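Local coordinates for putative transcriptional regulator (Clostridium difficile, PDB 3QI7), which is of unknown function but has a periplasmic-binding-protein-like fold, and may therefore bind a small ligand such as a sugar, at residues K125-L128 against S129-V132; Y302-M306 against D307-P311; A318-M321 against V322-L326. All coordinates share one frame; numbering follows the deposited sequence.

Interaction 1 (K125-L128 against S129-V132)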
ATOM      1  N   LYS A 125       8.154  -5.228  13.560  1.00 27.66           N
ATOM      2  CA  LYS A 125       9.098  -4.668  12.593  1.00 28.83           C
ATOM      3  C   LYS A 125      10.560  -4.905  12.978  1.00 29.17           C
ATOM      4  O   LYS A 125      11.433  -5.043  12.127  1.00 27.09           O
ATOM      5  CB  LYS A 125       8.847  -3.187  12.413  1.00 28.51           C
ATOM      6  CG  LYS A 125       7.586  -2.890  11.592  1.00 30.53           C
ATOM      7  CD  LYS A 125       7.177  -1.428  11.704  1.00 31.91           C
ATOM      8  CE  LYS A 125       5.803  -1.201  11.060  1.00 35.00           C
ATOM      9  NZ  LYS A 125       5.807   0.041  10.287  1.00 39.45           N
ATOM     10  N   ASN A 126      10.824  -4.915  14.272  1.00 29.31           N
ATOM     11  CA  ASN A 126      12.167  -5.216  14.752  1.00 29.19           C
ATOM     12  C   ASN A 126      12.551  -6.672  14.457  1.00 30.13           C
ATOM     13  O   ASN A 126      13.686  -6.980  14.082  1.00 27.88           O
ATOM     14  CB  ASN A 126      12.264  -4.912  16.249  1.00 33.52           C
ATOM     15  CG  ASN A 126      12.151  -3.431  16.533  1.00 37.03           C
ATOM     16  OD1 ASN A 126      13.159  -2.734  16.638  1.00 44.19           O
ATOM     17  ND2 ASN A 126      10.927  -2.927  16.585  1.00 47.92           N
ATOM     18  N   GLN A 127      11.588  -7.572  14.636  1.00 31.33           N
ATOM     19  CA  GLN A 127      11.797  -8.989  14.347  1.00 31.50           C
ATOM     20  C   GLN A 127      12.007  -9.199  12.853  1.00 32.07           C
ATOM     21  O   GLN A 127      12.884  -9.946  12.428  1.00 30.57           O
ATOM     22  CB  GLN A 127      10.587  -9.783  14.813  1.00 34.84           C
ATOM     23  CG  GLN A 127      10.390  -9.780  16.308  1.00 41.82           C
ATOM     24  CD  GLN A 127      11.291 -10.771  16.948  1.00 48.19           C
ATOM     25  OE1 GLN A 127      11.147 -11.980  16.729  1.00 57.56           O
ATOM     26  NE2 GLN A 127      12.250 -10.285  17.725  1.00 53.05           N
ATOM     27  N   LEU A 128      11.192  -8.527  12.048  1.00 27.79           N
ATOM     28  CA  LEU A 128      11.385  -8.553  10.603  1.00 28.12           C
ATOM     29  C   LEU A 128      12.810  -8.121  10.207  1.00 27.22           C
ATOM     30  O   LEU A 128      13.453  -8.744   9.353  1.00 25.17           O
ATOM     31  CB  LEU A 128      10.359  -7.643   9.926  1.00 23.67           C
ATOM     32  CG  LEU A 128       8.912  -8.134   9.803  1.00 28.31           C
ATOM     33  CD1 LEU A 128       8.028  -7.058   9.144  1.00 22.96           C
ATOM     34  CD2 LEU A 128       8.798  -9.424   8.986  1.00 26.26           C
ATOM     35  N   SER A 129      13.311  -7.060  10.826  1.00 27.35           N
ATOM     36  CA  SER A 129      14.639  -6.548  10.481  0.50 27.12           C
ATOM     37  C   SER A 129      15.727  -7.573  10.805  1.00 28.81           C
ATOM     38  O   SER A 129      16.683  -7.750  10.023  1.00 26.91           O
ATOM     39  CB  SER A 129      14.921  -5.233  11.211  0.50 26.68           C
ATOM     40  OG  SER A 129      16.274  -4.825  11.035  0.50 25.05           O
ATOM     41  N   GLN A 130      15.587  -8.234  11.958  1.00 30.05           N
ATOM     42  CA  GLN A 130      16.567  -9.224  12.421  0.50 31.19           C
ATOM     43  C   GLN A 130      16.591 -10.439  11.490  1.00 31.85           C
ATOM     44  O   GLN A 130      17.650 -10.936  11.153  1.00 31.80           O
ATOM     45  CB  GLN A 130      16.250  -9.663  13.866  0.50 31.66           C
ATOM     46  CG  GLN A 130      17.390 -10.418  14.586  0.50 34.65           C
ATOM     47  CD  GLN A 130      17.025 -10.876  16.004  0.50 32.82           C
ATOM     48  OE1 GLN A 130      16.070 -10.396  16.610  0.50 29.79           O
ATOM     49  NE2 GLN A 130      17.798 -11.809  16.527  0.50 33.15           N
ATOM     50  N   PHE A 131      15.411 -10.901  11.063  1.00 29.20           N
ATOM     51  CA  PHE A 131      15.313 -12.258  10.450  1.00 30.54           C
ATOM     52  C   PHE A 131      15.009 -12.312   8.953  1.00 30.91           C
ATOM     53  O   PHE A 131      15.087 -13.389   8.365  1.00 31.56           O
ATOM     54  CB  PHE A 131      14.274 -13.108  11.206  1.00 29.82           C
ATOM     55  CG  PHE A 131      14.630 -13.355  12.645  1.00 35.16           C
ATOM     56  CD1 PHE A 131      15.767 -14.061  12.976  1.00 37.17           C
ATOM     57  CD2 PHE A 131      13.820 -12.864  13.669  1.00 38.17           C
ATOM     58  CE1 PHE A 131      16.102 -14.280  14.314  1.00 40.20           C
ATOM     59  CE2 PHE A 131      14.143 -13.073  15.003  1.00 36.90           C
ATOM     60  CZ  PHE A 131      15.283 -13.784  15.329  1.00 39.30           C
ATOM     61  N   VAL A 132      14.657 -11.176   8.352  1.00 28.25           N
ATOM     62  CA  VAL A 132      14.350 -11.105   6.913  1.00 26.56           C
ATOM     63  C   VAL A 132      15.326 -10.136   6.257  1.00 26.91           C
ATOM     64  O   VAL A 132      15.623  -9.064   6.824  1.00 26.80           O
ATOM     65  CB  VAL A 132      12.869 -10.658   6.687  1.00 26.98           C
ATOM     66  CG1 VAL A 132      12.538 -10.558   5.197  1.00 21.88           C
ATOM     67  CG2 VAL A 132      11.890 -11.606   7.430  1.00 23.11           C
TER
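Ser129 and the three residues after it each donate a backbone N-H to the carbonyl four positions earlier, making 125-132 a short two-turn alpha-helix and its exit. This helix is the crossover of a beta-alpha-beta unit, connecting the parallel strands 115-118 and 134-137 of a domain built like those of periplasmic binding proteins. Ser129 N reaches Lys125 O at 3.0 Å, and Gln130 N to Asn126 O and Phe131 N to Gln127 O follow as the next bonds of the same kind. Leu128 O takes the last of these bonds from Val132 N at 2.9 Å and a weak second one from Phe131 N, as the chain leaves helical geometry at Val132. At the other end, the side chain of Asp124 accepts a bond from Gln127 N.

Leu128 and Val132 run side by side on the buried flank, Leu128 CD2 lying 4.1 Å from Val132 CG2. Leu128 also packs on Met121 and Val132 on Leu101 of helix 101-110, so this flank faces inward. Ser129 is buried as well, and its OG is satisfied by Asn360 OD1.

On the more exposed flank, Phe131 has CG anti to its own carbonyl carbon (chi1 -62°), which swings the ring back along the preceding turn to lie beside Gln127, whose chain folds at chi2 (-80°). In one of its two conformers, Gln130 extends across one face of the ring, with CG centred 4.0 Å above the plane of Phe131. The amide plane of Gln127 is turned 68° from that of the ring. At the ring edge Gln127 OE1 lies in the ring plane, 3.6 Å from Phe131 CE2.

Interaction 2 (Y302-M306 against D307-P311)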
ATOM      1  N   TYR A 302      -1.984   8.559  -4.709  1.00 19.43           N
ATOM      2  CA  TYR A 302      -0.677   8.151  -5.218  1.00 19.94           C
ATOM      3  C   TYR A 302      -0.818   7.701  -6.681  1.00 22.09           C
ATOM      4  O   TYR A 302      -1.928   7.445  -7.149  1.00 25.32           O
ATOM      5  CB  TYR A 302      -0.117   6.978  -4.417  1.00 20.29           C
ATOM      6  CG  TYR A 302       0.057   7.137  -2.928  1.00 20.13           C
ATOM      7  CD1 TYR A 302       0.370   8.380  -2.353  1.00 21.96           C
ATOM      8  CD2 TYR A 302      -0.013   6.024  -2.095  1.00 23.20           C
ATOM      9  CE1 TYR A 302       0.591   8.503  -0.988  1.00 20.59           C
ATOM     10  CE2 TYR A 302       0.184   6.121  -0.719  1.00 22.47           C
ATOM     11  CZ  TYR A 302       0.489   7.362  -0.162  1.00 29.58           C
ATOM     12  OH  TYR A 302       0.691   7.464   1.205  1.00 29.61           O
ATOM     13  N   PRO A 303       0.302   7.576  -7.425  1.00 22.70           N
ATOM     14  CA  PRO A 303       0.237   7.002  -8.764  1.00 25.87           C
ATOM     15  C   PRO A 303      -0.293   5.561  -8.801  1.00 25.07           C
ATOM     16  O   PRO A 303      -0.811   5.117  -9.836  1.00 24.29           O
ATOM     17  CB  PRO A 303       1.720   7.009  -9.217  1.00 26.06           C
ATOM     18  CG  PRO A 303       2.308   8.068  -8.481  1.00 26.95           C
ATOM     19  CD  PRO A 303       1.665   8.026  -7.128  1.00 25.95           C
HETATM   20  N   MSE A 304      -0.119   4.827  -7.704  1.00 23.73           N
HETATM   21  CA  MSE A 304      -0.614   3.449  -7.599  0.70 25.90           C
HETATM   22  C   MSE A 304      -0.856   3.074  -6.139  1.00 24.11           C
HETATM   23  O   MSE A 304      -0.288   3.696  -5.255  1.00 24.47           O
HETATM   24  CB  MSE A 304       0.345   2.439  -8.279  0.70 26.12           C
HETATM   25  CG  MSE A 304       1.820   2.530  -7.935  0.70 28.82           C
HETATM   26 SE   MSE A 304       3.008   1.489  -9.136  0.52 24.70          SE
HETATM   27  CE  MSE A 304       2.187  -0.262  -9.104  0.70 24.33           C
ATOM     28  N   PRO A 305      -1.689   2.053  -5.888  1.00 19.52           N
ATOM     29  CA  PRO A 305      -1.903   1.705  -4.495  1.00 19.83           C
ATOM     30  C   PRO A 305      -0.677   1.075  -3.897  1.00 18.41           C
ATOM     31  O   PRO A 305       0.075   0.450  -4.611  1.00 19.51           O
ATOM     32  CB  PRO A 305      -3.009   0.668  -4.533  1.00 21.36           C
ATOM     33  CG  PRO A 305      -3.365   0.460  -6.030  1.00 23.14           C
ATOM     34  CD  PRO A 305      -2.334   1.110  -6.830  1.00 22.47           C
HETATM   35  N   MSE A 306      -0.505   1.221  -2.607  1.00 19.17           N
HETATM   36  CA  MSE A 306       0.634   0.590  -1.937  1.00 20.78           C
HETATM   37  C   MSE A 306       0.548  -0.980  -2.012  1.00 22.41           C
HETATM   38  O   MSE A 306       1.581  -1.681  -2.095  1.00 19.53           O
HETATM   39  CB  MSE A 306       0.695   1.062  -0.483  1.00 23.95           C
HETATM   40  CG  MSE A 306       1.283   2.447  -0.291  1.00 30.91           C
HETATM   41 SE   MSE A 306       3.189   2.437  -0.857  0.75 35.22          SE
HETATM   42  CE  MSE A 306       3.969   1.377   0.434  1.00 35.89           C
ATOM     43  N   ASP A 307      -0.670  -1.519  -1.988  1.00 22.14           N
ATOM     44  CA  ASP A 307      -0.888  -2.963  -2.137  1.00 25.07           C
ATOM     45  C   ASP A 307      -0.355  -3.516  -3.459  1.00 23.34           C
ATOM     46  O   ASP A 307      -0.060  -4.714  -3.556  1.00 25.12           O
ATOM     47  CB  ASP A 307      -2.392  -3.325  -2.048  1.00 29.15           C
ATOM     48  CG  ASP A 307      -2.930  -3.320  -0.607  1.00 36.43           C
ATOM     49  OD1 ASP A 307      -2.147  -3.084   0.326  1.00 35.90           O
ATOM     50  OD2 ASP A 307      -4.148  -3.556  -0.422  1.00 44.18           O
ATOM     51  N   ALA A 308      -0.269  -2.671  -4.480  1.00 17.89           N
ATOM     52  CA  ALA A 308       0.372  -3.032  -5.749  1.00 18.92           C
ATOM     53  C   ALA A 308       1.856  -2.650  -5.831  1.00 19.95           C
ATOM     54  O   ALA A 308       2.689  -3.421  -6.307  1.00 20.97           O
ATOM     55  CB  ALA A 308      -0.413  -2.435  -6.951  1.00 19.13           C
ATOM     56  N   PHE A 309       2.193  -1.467  -5.340  1.00 20.98           N
ATOM     57  CA  PHE A 309       3.571  -1.009  -5.385  1.00 18.40           C
ATOM     58  C   PHE A 309       4.565  -1.865  -4.600  1.00 19.41           C
ATOM     59  O   PHE A 309       5.619  -2.205  -5.141  1.00 17.55           O
ATOM     60  CB  PHE A 309       3.671   0.480  -4.964  1.00 14.95           C
ATOM     61  CG  PHE A 309       5.059   1.006  -4.987  1.00 17.62           C
ATOM     62  CD1 PHE A 309       5.675   1.319  -6.188  1.00 15.26           C
ATOM     63  CD2 PHE A 309       5.796   1.116  -3.794  1.00 19.04           C
ATOM     64  CE1 PHE A 309       6.998   1.808  -6.211  1.00 18.59           C
ATOM     65  CE2 PHE A 309       7.099   1.601  -3.794  1.00 21.25           C
ATOM     66  CZ  PHE A 309       7.717   1.920  -5.006  1.00 16.65           C
ATOM     67  N   LEU A 310       4.275  -2.192  -3.342  1.00 17.51           N
ATOM     68  CA  LEU A 310       5.263  -2.886  -2.518  1.00 20.00           C
ATOM     69  C   LEU A 310       5.662  -4.233  -3.138  1.00 21.21           C
ATOM     70  O   LEU A 310       6.860  -4.497  -3.316  1.00 23.08           O
ATOM     71  CB  LEU A 310       4.809  -3.061  -1.057  1.00 20.73           C
ATOM     72  CG  LEU A 310       4.746  -1.762  -0.247  1.00 21.90           C
ATOM     73  CD1 LEU A 310       3.892  -1.954   1.026  1.00 21.30           C
ATOM     74  CD2 LEU A 310       6.180  -1.205   0.058  1.00 27.43           C
ATOM     75  N   PRO A 311       4.682  -5.089  -3.462  1.00 21.55           N
ATOM     76  CA  PRO A 311       5.083  -6.370  -4.075  1.00 21.14           C
ATOM     77  C   PRO A 311       5.768  -6.207  -5.456  1.00 20.13           C
ATOM     78  O   PRO A 311       6.720  -6.922  -5.742  1.00 18.84           O
ATOM     79  CB  PRO A 311       3.758  -7.157  -4.166  1.00 23.25           C
ATOM     80  CG  PRO A 311       2.723  -6.131  -4.143  1.00 20.68           C
ATOM     81  CD  PRO A 311       3.228  -5.034  -3.252  1.00 21.74           C
TER
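Two selenomethionines, Met304 and Met306, reach the ring of Phe309 from different positions as the chain enters helix 306-324, giving two Met-aromatic contacts. In the conformer described, Met304 crosses Phe309 at about a right angle and sets its SE at the ring edge, 4.0 Å from Phe309 CD1. Its chain bends at chi3 (-52°), which turns the methyl CE back into the hollow beside Ala308 CB, 4.0 Å away. Pro305 CD also lies 4.0 Å from Ala308 CB. Met306 instead runs alongside Phe309, its SE 4.1 Å from Phe309 CD2 and oblique to the ring. Two successive bends, at chi2 and chi3, carry its CE onto the branch of Leu310, though its 3.3 Å approach to Leu310 CG is shorter than normal and so doubtful in detail.

Pro305, at the N-cap position, offers its carbonyl to the first turn: its O accepts Phe309 N at 2.9 Å in the carbonyl plane and Ala308 N from well above that plane. Leu310 N then bonds to Met306 O.

The turn is buried near the middle of the chain. Strand 361-370 packs against Met306, Phe309 and Leu310, while Ala308 touches both helix 26-42 and helix 279-292.

Interaction 3 (A318-M321 against V322-L326)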
ATOM      1  N   ALA A 318      14.318  -8.079  -5.998  1.00 25.73           N
ATOM      2  CA  ALA A 318      14.798  -9.460  -5.900  1.00 24.73           C
ATOM      3  C   ALA A 318      15.491  -9.871  -7.203  1.00 25.72           C
ATOM      4  O   ALA A 318      16.605 -10.378  -7.195  1.00 25.40           O
ATOM      5  CB  ALA A 318      13.647 -10.428  -5.579  1.00 27.28           C
ATOM      6  N   THR A 319      14.832  -9.652  -8.332  1.00 25.53           N
ATOM      7  CA  THR A 319      15.417  -9.975  -9.654  1.00 27.59           C
ATOM      8  C   THR A 319      16.785  -9.301  -9.879  1.00 28.14           C
ATOM      9  O   THR A 319      17.761  -9.940 -10.318  1.00 30.81           O
ATOM     10  CB  THR A 319      14.428  -9.594 -10.774  1.00 28.10           C
ATOM     11  OG1 THR A 319      13.218 -10.332 -10.572  1.00 31.45           O
ATOM     12  CG2 THR A 319      15.009  -9.897 -12.173  1.00 28.38           C
ATOM     13  N   GLU A 320      16.861  -8.015  -9.566  1.00 27.68           N
ATOM     14  CA  GLU A 320      18.092  -7.259  -9.745  1.00 28.34           C
ATOM     15  C   GLU A 320      19.170  -7.811  -8.829  1.00 28.40           C
ATOM     16  O   GLU A 320      20.347  -7.924  -9.211  1.00 25.49           O
ATOM     17  CB  GLU A 320      17.849  -5.785  -9.433  1.00 29.10           C
ATOM     18  CG  GLU A 320      19.077  -4.866  -9.495  1.00 31.46           C
ATOM     19  CD  GLU A 320      19.484  -4.483 -10.906  1.00 40.26           C
ATOM     20  OE1 GLU A 320      18.675  -4.668 -11.832  1.00 40.54           O
ATOM     21  OE2 GLU A 320      20.626  -3.978 -11.074  1.00 44.79           O
HETATM   22  N   MSE A 321      18.761  -8.124  -7.601  1.00 28.21           N
HETATM   23  CA  MSE A 321      19.706  -8.619  -6.599  1.00 29.01           C
HETATM   24  C   MSE A 321      20.285  -9.965  -7.021  1.00 31.10           C
HETATM   25  O   MSE A 321      21.487 -10.204  -6.845  1.00 31.10           O
HETATM   26  CB  MSE A 321      19.022  -8.736  -5.215  1.00 28.13           C
HETATM   27  CG  MSE A 321      18.788  -7.397  -4.535  1.00 22.36           C
HETATM   28 SE   MSE A 321      17.685  -7.587  -2.902  0.75 29.12          SE
HETATM   29  CE  MSE A 321      19.226  -8.016  -1.730  1.00 21.08           C
ATOM     30  N   VAL A 322      19.437 -10.853  -7.537  1.00 29.21           N
ATOM     31  CA  VAL A 322      19.903 -12.165  -7.990  1.00 30.36           C
ATOM     32  C   VAL A 322      20.789 -11.998  -9.241  1.00 30.79           C
ATOM     33  O   VAL A 322      21.883 -12.521  -9.277  1.00 31.97           O
ATOM     34  CB  VAL A 322      18.742 -13.172  -8.243  1.00 31.70           C
ATOM     35  CG1 VAL A 322      19.304 -14.492  -8.778  1.00 31.37           C
ATOM     36  CG2 VAL A 322      17.941 -13.426  -6.940  1.00 27.29           C
ATOM     37  N   LYS A 323      20.355 -11.214 -10.220  1.00 30.27           N
ATOM     38  CA  LYS A 323      21.175 -11.006 -11.424  1.00 33.82           C
ATOM     39  C   LYS A 323      22.529 -10.374 -11.125  1.00 34.24           C
ATOM     40  O   LYS A 323      23.529 -10.742 -11.750  1.00 35.34           O
ATOM     41  CB  LYS A 323      20.431 -10.194 -12.496  1.00 34.51           C
ATOM     42  CG  LYS A 323      19.470 -11.029 -13.298  1.00 35.77           C
ATOM     43  CD  LYS A 323      18.611 -10.161 -14.225  1.00 40.34           C
ATOM     44  CE  LYS A 323      17.874 -11.016 -15.233  1.00 41.91           C
ATOM     45  NZ  LYS A 323      16.935 -10.196 -16.033  1.00 45.83           N
ATOM     46  N   GLN A 324      22.580  -9.459 -10.165  1.00 33.88           N
ATOM     47  CA  GLN A 324      23.804  -8.709  -9.884  1.00 34.24           C
ATOM     48  C   GLN A 324      24.564  -9.225  -8.638  1.00 35.56           C
ATOM     49  O   GLN A 324      25.580  -8.651  -8.259  1.00 35.16           O
ATOM     50  CB  GLN A 324      23.481  -7.218  -9.718  1.00 34.29           C
ATOM     51  CG  GLN A 324      22.794  -6.553 -10.912  1.00 39.71           C
ATOM     52  CD  GLN A 324      23.679  -6.465 -12.144  1.00 48.93           C
ATOM     53  OE1 GLN A 324      24.895  -6.584 -12.060  1.00 46.82           O
ATOM     54  NE2 GLN A 324      23.068  -6.250 -13.295  1.00 51.90           N
ATOM     55  N   ASP A 325      24.074 -10.296  -8.009  1.00 34.97           N
ATOM     56  CA  ASP A 325      24.694 -10.808  -6.784  1.00 38.14           C
ATOM     57  C   ASP A 325      24.818  -9.721  -5.692  1.00 36.37           C
ATOM     58  O   ASP A 325      25.904  -9.475  -5.161  1.00 34.59           O
ATOM     59  CB  ASP A 325      26.082 -11.409  -7.125  1.00 41.40           C
ATOM     60  CG  ASP A 325      26.719 -12.138  -5.955  1.00 44.52           C
ATOM     61  OD1 ASP A 325      25.996 -12.653  -5.061  1.00 47.44           O
ATOM     62  OD2 ASP A 325      27.956 -12.188  -5.949  1.00 45.23           O
ATOM     63  N   LEU A 326      23.708  -9.064  -5.383  1.00 34.03           N
ATOM     64  CA  LEU A 326      23.660  -8.038  -4.334  1.00 32.53           C
ATOM     65  C   LEU A 326      23.051  -8.609  -3.071  1.00 34.24           C
ATOM     66  O   LEU A 326      22.254  -9.543  -3.128  1.00 32.87           O
ATOM     67  CB  LEU A 326      22.790  -6.871  -4.775  1.00 32.37           C
ATOM     68  CG  LEU A 326      23.096  -6.270  -6.140  1.00 29.74           C
ATOM     69  CD1 LEU A 326      21.995  -5.314  -6.517  1.00 30.77           C
ATOM     70  CD2 LEU A 326      24.493  -5.619  -6.154  1.00 32.63           C
TER
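Met321 O accepts a straight bond from Leu326 N (2.9 Å, 163°), which arrives in the carbonyl plane on a lone pair and closes the C-terminal end of helix 306-324. Before it, three regular helical bonds hold the last turns together: Val322 N to Ala318 O, Lys323 N to Thr319 O, and Gln324 N to Glu320 O, each 2.9 Å long. Asp325 adds a weak bond from its N back to Val322 O.

The polar ends of Thr319 and Lys323 are held from outside the two segments: Thr319 OG1 is bonded to Tyr39 OH and to Ile315 O, and Lys323 NZ to Gln57 OE1. Lys323 keeps its aliphatic part alongside Thr319, CD lying 4.2 Å from Thr319 CG2. A carboxylate oxygen of Glu320 rests against the CG methylene of Gln324, OE2 to CG 3.4 Å, and the carboxylate and amide planes differ by only 27°. The bend of Glu320 at chi2 (78°) turns its carboxylate along the helix toward Gln324, while OE1 makes a long, weak ion pair with Arg344.

Farther out, Leu326 folds back over the last turn, its CB 4.0 Å from Met321 CG and its CD1 4.2 Å from Glu320 CG. The selenomethionine Met321 bends at chi3, bringing CE to 3.7 Å from Leu326 O. Ala318, Met321 and Val322 pack on strands of the main sheet, including 115-118, while Leu326 touches Tyr336 of helix 334-345. Positive phi at Asp325, bonds back into the final turn, and an apolar contact between Leu326 and Met321 mark a Schellman motif.

From the N terminus, the chain first makes interaction 1, the crossover helix between strands 115-118 and 134-137. Interactions 2 and 3 follow much later, at the start and the end of helix 306-324. All three are local turns in series; none nests within or crosses another, and none closes a long loop. Their centres lie about 21 to 22 Å apart and they do not touch. Interaction 2 marks the entry into the long helix beside strand 361-370, which pairs with strand 134-137. Interaction 3 ends that helix against strand 115-118. Both ends of helix 306-324 are therefore tied to the mixed sheet into which the helix of interaction 1 is also connected.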